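Local coordinates for protein histidine kinase (Methanosarcina mazei, PDB 3LI9) that is a putative membrane-bound sensor kinase that probably autophosphorylates a histidine from ATP, its extracellular double Cache (PDC-fold) domain likely sensing outside signals, at residues D137-P142 with G259-V264. Numbering follows the deposited sequence.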
loop_
_atom_site.group_PDB
_atom_site.type_symbol
_atom_site.label_atom_id
_atom_site.label_comp_id
_atom_site.label_asym_id
_atom_site.label_seq_id
_atom_site.Cartn_x
_atom_site.Cartn_y
_atom_site.Cartn_z
ATOM N N ASP A 137 -5.793 1.513 11.891
ATOM C CA ASP A 137 -5.705 1.520 10.398
ATOM C C ASP A 137 -4.381 0.894 9.955
ATOM O O ASP A 137 -3.313 1.208 10.530
ATOM C CB ASP A 137 -5.795 2.976 9.902
ATOM C CG ASP A 137 -7.019 3.634 10.402
ATOM O OD1 ASP A 137 -8.088 3.005 10.250
ATOM O OD2 ASP A 137 -6.932 4.730 11.049
ATOM N N THR A 138 -4.405 0.038 8.932
ATOM C CA THR A 138 -3.207 -0.659 8.459
ATOM C C THR A 138 -3.013 -0.536 6.964
ATOM O O THR A 138 -3.971 -0.272 6.242
ATOM C CB THR A 138 -3.257 -2.126 8.875
ATOM O OG1 THR A 138 -4.228 -2.825 8.076
ATOM C CG2 THR A 138 -3.692 -2.189 10.309
ATOM N N LEU A 139 -1.769 -0.703 6.525
ATOM C CA LEU A 139 -1.415 -0.748 5.162
ATOM C C LEU A 139 -0.540 -1.995 5.008
ATOM O O LEU A 139 0.504 -2.136 5.706
ATOM C CB LEU A 139 -0.655 0.524 4.786
ATOM C CG LEU A 139 -0.022 0.578 3.444
ATOM C CD1 LEU A 139 -1.052 0.632 2.322
ATOM C CD2 LEU A 139 0.853 1.855 3.388
ATOM N N THR A 140 -0.969 -2.897 4.128
ATOM C CA THR A 140 -0.185 -4.139 3.909
ATOM C C THR A 140 1.122 -3.798 3.178
ATOM O O THR A 140 1.313 -2.750 2.519
ATOM C CB THR A 140 -0.973 -5.131 2.983
ATOM O OG1 THR A 140 -1.066 -4.549 1.668
ATOM C CG2 THR A 140 -2.339 -5.453 3.617
ATOM N N GLU A 141 2.011 -4.775 3.200
ATOM C CA GLU A 141 3.160 -4.717 2.310
ATOM C C GLU A 141 2.616 -4.975 0.891
ATOM O O GLU A 141 1.601 -5.639 0.773
ATOM C CB GLU A 141 4.182 -5.746 2.799
ATOM C CG GLU A 141 5.072 -5.001 3.931
ATOM C CD GLU A 141 5.933 -3.803 3.365
ATOM O OE1 GLU A 141 6.922 -4.184 2.720
ATOM O OE2 GLU A 141 5.670 -2.514 3.553
ATOM N N PRO A 142 3.231 -4.368 -0.128
ATOM C CA PRO A 142 2.748 -4.598 -1.504
ATOM C C PRO A 142 2.831 -6.064 -1.882
ATOM O O PRO A 142 3.670 -6.843 -1.348
ATOM C CB PRO A 142 3.729 -3.789 -2.361
ATOM C CG PRO A 142 5.085 -3.896 -1.499
ATOM C CD PRO A 142 4.411 -3.489 -0.157
ATOM N N GLY A 259 2.525 4.595 5.924
ATOM C CA GLY A 259 3.171 3.302 5.820
ATOM C C GLY A 259 4.691 3.274 6.020
ATOM O O GLY A 259 5.272 2.183 6.045
ATOM N N ASP A 260 5.328 4.426 6.132
ATOM C CA ASP A 260 6.822 4.495 6.112
ATOM C C ASP A 260 7.420 3.729 4.954
ATOM O O ASP A 260 8.344 2.925 5.113
ATOM C CB ASP A 260 7.343 3.956 7.446
ATOM C CG ASP A 260 7.235 5.048 8.566
ATOM O OD1 ASP A 260 7.116 6.273 8.257
ATOM O OD2 ASP A 260 7.300 4.647 9.740
ATOM N N PHE A 261 6.870 3.957 3.749
ATOM C CA PHE A 261 7.549 3.554 2.538
ATOM C C PHE A 261 8.705 4.541 2.343
ATOM O O PHE A 261 8.924 5.401 3.201
ATOM C CB PHE A 261 6.569 3.650 1.344
ATOM C CG PHE A 261 5.584 2.466 1.289
ATOM C CD1 PHE A 261 5.303 1.732 2.448
ATOM C CD2 PHE A 261 4.859 2.208 0.151
ATOM C CE1 PHE A 261 4.364 0.617 2.463
ATOM C CE2 PHE A 261 3.878 1.123 0.121
ATOM C CZ PHE A 261 3.661 0.334 1.268
ATOM N N SER A 262 9.496 4.439 1.261
ATOM C CA SER A 262 10.568 5.376 1.109
ATOM C C SER A 262 10.755 5.751 -0.351
ATOM O O SER A 262 10.676 4.816 -1.188
ATOM C CB SER A 262 11.916 4.798 1.698
ATOM O OG SER A 262 12.927 5.828 1.719
ATOM N N PHE A 263 11.077 7.021 -0.633
ATOM C CA PHE A 263 11.424 7.410 -1.977
ATOM C C PHE A 263 12.962 7.540 -2.014
ATOM O O PHE A 263 13.543 8.175 -1.128
ATOM C CB PHE A 263 10.758 8.795 -2.337
ATOM C CG PHE A 263 11.158 9.266 -3.724
ATOM C CD1 PHE A 263 10.425 8.879 -4.833
ATOM C CD2 PHE A 263 12.296 10.063 -3.883
ATOM C CE1 PHE A 263 10.819 9.324 -6.126
ATOM C CE2 PHE A 263 12.683 10.516 -5.190
ATOM C CZ PHE A 263 11.920 10.140 -6.273
ATOM N N VAL A 264 13.584 6.920 -3.025
ATOM C CA VAL A 264 15.055 6.862 -3.089
ATOM C C VAL A 264 15.543 7.519 -4.370
ATOM O O VAL A 264 15.069 7.232 -5.492
ATOM C CB VAL A 264 15.551 5.391 -3.023
ATOM C CG1 VAL A 264 17.093 5.358 -2.957
ATOM C CG2 VAL A 264 14.976 4.684 -1.842
#
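The junction between the two antiparallel sheets of the extracellular sensor domain is bridged here by L139 and F261, from the edge of one sheet and the start of a central strand of the other. Their side chains reach toward each other tip to tip, CD2 of L139 lying 3.8 Å from CZ of F261. The leucine has CG anti to the backbone N (chi1 171°), and CD2 is the branch that meets both F261 and G259. L139 CD2 rests 3.7 Å from CA of G259, where glycine is needed twice over: a CB would collide with the leucine methyl, and the positive phi of 87° would press it against the preceding carbonyl oxygen.

The other apolar contact of the F261 ring is CD of P142, which comes obliquely to CZ. T140 O lies at the C-H edge near the ring plane, 4.1 Å from F261 CZ. E141 points its CB away, but the chain is bent at chi2, and its OE2 lies obliquely 3.6 Å from F261 CE1, the carboxylate plane 81° from the ring. A long acidic chain suits this place: OE1 is hydrogen-bonded to the hydroxyls of T197 and S195, and OE2 has a weak bond from the N196 backbone N. T140 OG1 bonds E141 O (3.0 Å) from above the carbonyl plane, helping to fix the loop, and its bond with S152 N ties it to strand 148-159. An alanine at F261 would probably open a gap between the sheets, leaving L139 CD2 and P142 CD without their aromatic partner. No hydrogen bond joins the two segments; mostly side-chain packing links them, as befits the interface between membrane-distal and membrane-proximal modules of a double Cache sensor.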